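Local coordinates for protein exopolygalacturonase (Yersinia enterocolitica, PDB 2UVF) that probably hydrolyses polygalacturonate, the backbone of pectin, from chain ends in the manner of a family 28 exopolygalacturonase, releasing digalacturonic acid, at residues A37-V43 with S140-I146; D49-I53 with V117-P122; N105-K109 with N526-D530. All coordinates share one frame; numbering follows the deposited sequence.

Interaction 1: A37-V43 with S140-I146; sequences APQQLQV and SVASKPI
Ile146 and Leu41 meet obliquely: CG1 of Ile146 lies 3.8 Å from CD2 of Leu41, with CG of Leu41 close behind. The isoleucine holds CG1 between its own backbone N and carbonyl carbon (chi1 71°), and the chain runs on along the first segment, where CD1 lies 3.9 Å from CG2 of Val43. Its other branch, CG2, sits 3.4 Å from the carbonyl O of Leu41. At the far end of the contact, CB of Ala37 faces CG2 of Val141 at 3.5 Å and rests near the carbonyl oxygens of Val141 and Ala142, while CD of Pro38 comes 3.3 Å from Ser140 OG. Between the two ends, CB of Ser143 approaches Pro38 O, and its OG bonds to the backbone N of Val130. Residues 37-43 contain the first strand of the fibronectin type III domain and residues 140-146 lead into its last, so the contact closes the two sheets of the sandwich along one margin. No hydrogen bond joins the segments; each pairs instead with its own sheet, strands 53-58 and 125-134, so at this margin the sheets meet by apolar packing and carbonyl contacts rather than by directed bonds.

Interaction 2: D49-I53 with V117-P122; sequences DESSI and VIGLKP
Leu120 lays its CD2 methyl against CD1 of Ile53, 3.7 Å away, the two side chains crossing at about a right angle. This pair sits at the end of an antiparallel strand pair in the fibronectin type III sandwich, where strand 53-58 begins and strand 114-117 gives way to a loop. Leu120 keeps CG beside its backbone N, anti to the carbonyl carbon (chi1 -84°), and this, with a nearly eclipsed chi2 of 22°, puts CD2 beside the isoleucine; its CB meanwhile rests 3.2 Å from the carbonyl O of Ser51. Tyr126 and Phe128 of strand 125-134 pack on Ile53 from the facing sheet, and Tyr126 also touches Leu120, so the leucine extends the apolar layer beyond the last paired residues.

Ile53 and Val117 form the hydrogen-bonded pair of the ladder. The N-H of Ile53 bonds to Val117 O, and Val117 N returns a bond to Ile53 O. Past this rung the backbones remain side by side without a regular ladder: Leu120 N donates to Ser51 O at 2.8 Å, after the 117-122 segment has turned through Gly119 at positive phi. Farther out, Glu50 O takes a CA-H...O contact from Pro122 CA at 3.2 Å, while the carboxylate of Glu50 makes a salt bridge to Arg188, which Asp49 also meets. Most of this outer part lies at the surface. Back at the paired end, CA of Ser52 lies 3.1 Å from Val117 O, the oxygen that also accepts the N-H of Ile53.

Interaction 3: N105-K109 with N526-D530; sequences NFQHK and NVTVD
Gln107 reaches across to Thr528 and Asp530 with a folded side chain, which packs on Phe98 and Tyr99 of helix 92-100. From CB the chain bends at CG (chi2 -70°) and turns the amide towards the strand. CD comes within 3.9 Å of Thr528 OG1. At the tip the two amide atoms part: OE1 accepts the hydroxyl of Thr528 at 2.9 Å, the donor standing 40° out of the carbonyl plane, whereas NE2 passes 3.3 Å from CB of Asp530, donates to the backbone O of Met487 and gives a further hydrogen bond to a water molecule. That water makes a weak bond to OD2 of Asp530, whose OD1 is held by Asn562.

The Thr528 hydroxyl is gripped twice. Besides donating to OE1, it receives the backbone N-H of His108 at 2.8 Å in a nearly straight bond (175°), and its CG2 methyl lies 3.4 Å from the carbonyl O of Phe106. On either side of this threonine stand the two rings. Phe106 swings anti to its backbone N and brings its CE2-CZ edge to Val529 O, with CZ 3.4 Å from that oxygen near the ring plane. His108 instead puts one ring face over Asn526 O, whose nearest ring atom is ND1, at 3.7 Å.

Residues 526-530 belong to a strand of the right-handed parallel beta-helix typical of family 28 hydrolases, and residues 105-109 to a loop of the fibronectin type III domain. The two domains therefore meet here through a mixed contact with a polar centre, in which Thr528 OG1, Met487 O and the water together probably set which way round the glutamine amide lies.

How the interactions relate
Interactions 1 and 2 both lie within the fibronectin type III domain and touch each other, Val43 CG2 packing on Ile53 CG2 at 3.7 Å, whereas interaction 3 joins that domain to the beta-helix, its centre about 27 Å from that of interaction 1 and 36 Å from that of interaction 2. The chemistry follows the place. Interaction 1 is a partly buried seam between the two sheets, without hydrogen bonds across it. Interaction 2, mostly at the surface, continues one sheet beyond its regular end with backbone bonds. Interaction 3, partly buried at a domain boundary, is the contact of the three whose cross-segment hydrogen bonds use side chains.

Interaction 1: A37-V43 with S140-I146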
# COMPACT_ATOMS: atom_id res chain seq x y z
N ALA A 37 -15.16 -16.27 20.18
CA ALA A 37 -13.81 -16.64 19.73
C ALA A 37 -13.31 -15.84 18.51
O ALA A 37 -14.10 -15.53 17.62
CB ALA A 37 -13.73 -18.14 19.44
N PRO A 38 -11.99 -15.52 18.49
CA PRO A 38 -11.33 -14.89 17.34
C PRO A 38 -11.55 -15.66 16.05
O PRO A 38 -11.48 -16.90 16.04
CB PRO A 38 -9.85 -14.91 17.73
CG PRO A 38 -9.88 -14.85 19.20
CD PRO A 38 -11.04 -15.71 19.60
N GLN A 39 -11.85 -14.93 14.98
CA GLN A 39 -12.18 -15.55 13.69
C GLN A 39 -11.02 -15.51 12.72
O GLN A 39 -10.30 -14.51 12.63
CB GLN A 39 -13.41 -14.87 13.06
CG GLN A 39 -14.69 -15.06 13.84
CD GLN A 39 -15.87 -14.31 13.23
OE1 GLN A 39 -15.79 -13.74 12.13
NE2 GLN A 39 -17.00 -14.31 13.96
N GLN A 40 -10.84 -16.63 12.03
CA GLN A 40 -9.98 -16.74 10.85
C GLN A 40 -8.48 -16.59 11.09
O GLN A 40 -7.80 -15.89 10.34
CB GLN A 40 -10.47 -15.82 9.71
CG GLN A 40 -11.95 -16.01 9.40
CD GLN A 40 -12.46 -15.13 8.28
OE1 GLN A 40 -11.74 -14.85 7.31
NE2 GLN A 40 -13.70 -14.68 8.40
N LEU A 41 -7.96 -17.27 12.11
CA LEU A 41 -6.52 -17.39 12.27
C LEU A 41 -6.02 -18.01 10.97
O LEU A 41 -6.69 -18.89 10.42
CB LEU A 41 -6.14 -18.26 13.47
CG LEU A 41 -4.64 -18.59 13.65
CD1 LEU A 41 -3.82 -17.34 13.93
CD2 LEU A 41 -4.41 -19.64 14.73
N GLN A 42 -4.89 -17.54 10.45
CA GLN A 42 -4.38 -18.02 9.17
C GLN A 42 -2.92 -17.66 9.00
O GLN A 42 -2.41 -16.79 9.67
CB GLN A 42 -5.19 -17.43 8.02
CG GLN A 42 -4.98 -15.94 7.84
CD GLN A 42 -6.05 -15.28 7.02
OE1 GLN A 42 -5.83 -14.98 5.85
NE2 GLN A 42 -7.21 -15.02 7.63
N VAL A 43 -2.26 -18.37 8.09
CA VAL A 43 -0.95 -17.96 7.60
C VAL A 43 -1.22 -17.18 6.32
O VAL A 43 -1.88 -17.71 5.41
CB VAL A 43 -0.02 -19.17 7.30
CG1 VAL A 43 1.38 -18.70 6.93
CG2 VAL A 43 0.04 -20.11 8.51
N SER A 140 -10.69 -14.81 25.90
CA SER A 140 -11.84 -15.43 25.23
C SER A 140 -11.54 -16.89 24.93
O SER A 140 -10.38 -17.32 24.97
CB SER A 140 -12.17 -14.70 23.92
OG SER A 140 -11.31 -15.12 22.87
N VAL A 141 -12.59 -17.66 24.62
CA VAL A 141 -12.39 -19.02 24.14
C VAL A 141 -11.45 -19.02 22.92
O VAL A 141 -11.46 -18.07 22.11
CB VAL A 141 -13.75 -19.76 23.85
CG1 VAL A 141 -14.61 -19.81 25.10
CG2 VAL A 141 -14.53 -19.12 22.71
N ALA A 142 -10.61 -20.05 22.82
CA ALA A 142 -9.64 -20.18 21.74
C ALA A 142 -10.33 -20.18 20.37
O ALA A 142 -11.49 -20.60 20.23
CB ALA A 142 -8.80 -21.43 21.91
N SER A 143 -9.61 -19.68 19.36
CA SER A 143 -10.06 -19.72 17.97
C SER A 143 -10.18 -21.18 17.53
O SER A 143 -9.86 -22.09 18.30
CB SER A 143 -9.05 -18.99 17.08
OG SER A 143 -7.76 -19.55 17.24
N LYS A 144 -10.66 -21.41 16.30
CA LYS A 144 -10.50 -22.72 15.67
C LYS A 144 -9.00 -22.90 15.39
O LYS A 144 -8.32 -21.93 15.03
CB LYS A 144 -11.32 -22.84 14.39
CG LYS A 144 -12.83 -22.77 14.60
CD LYS A 144 -13.56 -23.86 13.78
CE LYS A 144 -15.05 -23.56 13.62
NZ LYS A 144 -15.30 -22.31 12.82
N PRO A 145 -8.47 -24.12 15.60
CA PRO A 145 -7.04 -24.27 15.37
C PRO A 145 -6.64 -24.23 13.89
O PRO A 145 -7.48 -24.43 13.00
CB PRO A 145 -6.74 -25.66 15.96
CG PRO A 145 -8.01 -26.38 15.93
CD PRO A 145 -9.10 -25.37 16.07
N ILE A 146 -5.37 -23.94 13.64
CA ILE A 146 -4.79 -24.19 12.34
C ILE A 146 -3.51 -24.99 12.52
O ILE A 146 -2.77 -24.80 13.49
CB ILE A 146 -4.57 -22.89 11.45
CG1 ILE A 146 -3.44 -22.00 11.97
CG2 ILE A 146 -5.87 -22.10 11.26
CD1 ILE A 146 -2.87 -21.10 10.89

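Interaction 2: D49-I53 with V117-P122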
# COMPACT_ATOMS: atom_id res chain seq x y z
N ASP A 49 8.59 -20.04 6.25
CA ASP A 49 10.01 -20.23 6.04
C ASP A 49 10.37 -21.65 6.44
O ASP A 49 9.49 -22.44 6.76
CB ASP A 49 10.75 -19.26 6.99
CG ASP A 49 11.86 -18.55 6.31
OD1 ASP A 49 12.59 -17.78 6.98
OD2 ASP A 49 12.01 -18.75 5.09
N GLU A 50 11.65 -21.98 6.45
CA GLU A 50 12.12 -23.20 7.09
C GLU A 50 12.16 -23.12 8.63
O GLU A 50 12.23 -24.15 9.30
CB GLU A 50 13.48 -23.64 6.55
CG GLU A 50 14.64 -22.73 6.92
CD GLU A 50 14.84 -21.62 5.91
OE1 GLU A 50 13.83 -21.20 5.28
OE2 GLU A 50 15.99 -21.17 5.74
N SER A 51 12.12 -21.91 9.19
CA SER A 51 12.16 -21.78 10.65
C SER A 51 11.14 -20.81 11.25
O SER A 51 11.12 -20.61 12.46
CB SER A 51 13.58 -21.49 11.16
OG SER A 51 14.22 -20.49 10.41
N SER A 52 10.29 -20.22 10.41
CA SER A 52 9.33 -19.23 10.91
C SER A 52 8.00 -19.26 10.16
O SER A 52 7.95 -19.56 8.98
CB SER A 52 9.93 -17.82 10.87
OG SER A 52 10.50 -17.56 9.60
N ILE A 53 6.93 -18.95 10.89
CA ILE A 53 5.58 -18.85 10.34
C ILE A 53 4.98 -17.54 10.87
O ILE A 53 5.17 -17.20 12.04
CB ILE A 53 4.70 -20.08 10.75
CG1 ILE A 53 5.30 -21.38 10.18
CG2 ILE A 53 3.22 -19.91 10.30
CD1 ILE A 53 4.80 -22.68 10.86
N VAL A 117 5.87 -16.29 14.51
CA VAL A 117 6.47 -17.42 15.23
C VAL A 117 7.82 -17.84 14.63
O VAL A 117 7.85 -18.42 13.54
CB VAL A 117 5.55 -18.66 15.24
CG1 VAL A 117 6.09 -19.71 16.22
CG2 VAL A 117 4.10 -18.29 15.59
N ILE A 118 8.92 -17.58 15.35
CA ILE A 118 10.26 -17.97 14.89
C ILE A 118 10.89 -19.15 15.66
O ILE A 118 10.26 -19.73 16.56
CB ILE A 118 11.26 -16.75 14.85
CG1 ILE A 118 11.74 -16.36 16.25
CG2 ILE A 118 10.64 -15.56 14.09
CD1 ILE A 118 13.11 -15.72 16.29
N GLY A 119 12.12 -19.51 15.30
CA GLY A 119 12.89 -20.55 16.00
C GLY A 119 12.32 -21.95 15.84
O GLY A 119 12.39 -22.76 16.76
N LEU A 120 11.73 -22.21 14.67
CA LEU A 120 11.13 -23.50 14.34
C LEU A 120 12.15 -24.34 13.57
O LEU A 120 13.27 -23.89 13.29
CB LEU A 120 9.85 -23.30 13.52
CG LEU A 120 8.45 -23.01 14.10
CD1 LEU A 120 8.45 -22.41 15.50
CD2 LEU A 120 7.68 -22.13 13.12
N LYS A 121 11.76 -25.57 13.24
CA LYS A 121 12.64 -26.49 12.51
C LYS A 121 12.07 -26.80 11.13
O LYS A 121 10.84 -26.72 10.94
CB LYS A 121 12.82 -27.79 13.30
CG LYS A 121 13.74 -27.66 14.53
CD LYS A 121 13.15 -28.39 15.75
CE LYS A 121 12.46 -29.72 15.35
NZ LYS A 121 11.84 -30.41 16.52
N PRO A 122 12.95 -27.13 10.15
CA PRO A 122 12.53 -27.34 8.76
C PRO A 122 11.51 -28.46 8.60
O PRO A 122 11.70 -29.54 9.17
CB PRO A 122 13.84 -27.74 8.05
CG PRO A 122 14.92 -27.22 8.92
CD PRO A 122 14.40 -27.32 10.32

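Interaction 3: N105-K109 with N526-D530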
# COMPACT_ATOMS: atom_id res chain seq x y z
N ASN A 105 -7.33 10.49 26.51
CA ASN A 105 -7.69 9.25 25.81
C ASN A 105 -8.56 9.48 24.57
O ASN A 105 -9.57 8.79 24.35
CB ASN A 105 -8.41 8.31 26.79
CG ASN A 105 -7.49 7.30 27.45
OD1 ASN A 105 -7.96 6.26 27.91
ND2 ASN A 105 -6.19 7.60 27.52
N PHE A 106 -8.17 10.45 23.74
CA PHE A 106 -9.02 10.84 22.62
C PHE A 106 -8.95 9.85 21.45
O PHE A 106 -9.97 9.52 20.85
CB PHE A 106 -8.69 12.28 22.17
CG PHE A 106 -9.36 12.67 20.88
CD1 PHE A 106 -10.63 13.27 20.89
CD2 PHE A 106 -8.72 12.46 19.65
CE1 PHE A 106 -11.24 13.66 19.69
CE2 PHE A 106 -9.33 12.81 18.45
CZ PHE A 106 -10.59 13.42 18.47
N GLN A 107 -7.75 9.35 21.17
CA GLN A 107 -7.46 8.50 20.01
C GLN A 107 -7.95 7.07 20.17
O GLN A 107 -7.76 6.45 21.23
CB GLN A 107 -5.95 8.50 19.70
CG GLN A 107 -5.38 9.84 19.15
CD GLN A 107 -5.85 10.16 17.74
OE1 GLN A 107 -6.46 9.33 17.07
NE2 GLN A 107 -5.59 11.38 17.30
N HIS A 108 -8.59 6.55 19.12
CA HIS A 108 -8.95 5.14 19.04
C HIS A 108 -7.71 4.27 19.21
O HIS A 108 -6.74 4.41 18.47
CB HIS A 108 -9.63 4.79 17.70
CG HIS A 108 -10.08 3.36 17.61
ND1 HIS A 108 -11.30 2.94 18.08
CD2 HIS A 108 -9.44 2.26 17.17
CE1 HIS A 108 -11.40 1.63 17.92
NE2 HIS A 108 -10.29 1.19 17.37
N LYS A 109 -7.74 3.39 20.20
CA LYS A 109 -6.64 2.45 20.43
C LYS A 109 -6.80 1.20 19.57
O LYS A 109 -7.72 0.41 19.74
CB LYS A 109 -6.53 2.07 21.92
CG LYS A 109 -6.38 3.26 22.89
CD LYS A 109 -6.95 2.86 24.28
CE LYS A 109 -7.10 4.05 25.24
NZ LYS A 109 -8.34 4.85 24.97
N ASN A 526 -15.66 4.12 13.90
CA ASN A 526 -14.66 4.03 14.99
C ASN A 526 -13.33 4.67 14.59
O ASN A 526 -12.30 4.02 14.65
CB ASN A 526 -14.40 2.56 15.39
CG ASN A 526 -15.67 1.80 15.77
OD1 ASN A 526 -16.71 2.38 16.05
ND2 ASN A 526 -15.57 0.48 15.79
N VAL A 527 -13.38 5.93 14.17
CA VAL A 527 -12.23 6.66 13.63
C VAL A 527 -12.11 7.99 14.37
O VAL A 527 -13.08 8.71 14.53
CB VAL A 527 -12.35 6.91 12.09
CG1 VAL A 527 -11.39 8.02 11.60
CG2 VAL A 527 -12.16 5.61 11.30
N THR A 528 -10.90 8.29 14.82
CA THR A 528 -10.61 9.52 15.54
C THR A 528 -9.52 10.26 14.78
O THR A 528 -8.53 9.65 14.36
CB THR A 528 -10.14 9.22 16.97
OG1 THR A 528 -9.10 8.22 16.92
CG2 THR A 528 -11.30 8.70 17.82
N VAL A 529 -9.73 11.54 14.57
CA VAL A 529 -8.71 12.42 14.03
C VAL A 529 -8.51 13.57 15.00
O VAL A 529 -9.47 14.26 15.36
CB VAL A 529 -9.10 13.04 12.65
CG1 VAL A 529 -7.96 13.91 12.11
CG2 VAL A 529 -9.50 11.99 11.64
N ASP A 530 -7.26 13.79 15.39
CA ASP A 530 -6.86 15.01 16.09
C ASP A 530 -6.01 15.86 15.16
O ASP A 530 -4.89 15.49 14.82
CB ASP A 530 -6.09 14.68 17.36
CG ASP A 530 -5.78 15.92 18.20
OD1 ASP A 530 -6.34 17.02 17.99
OD2 ASP A 530 -4.94 15.77 19.10
O HOH W 1 -3.63 12.59 19.28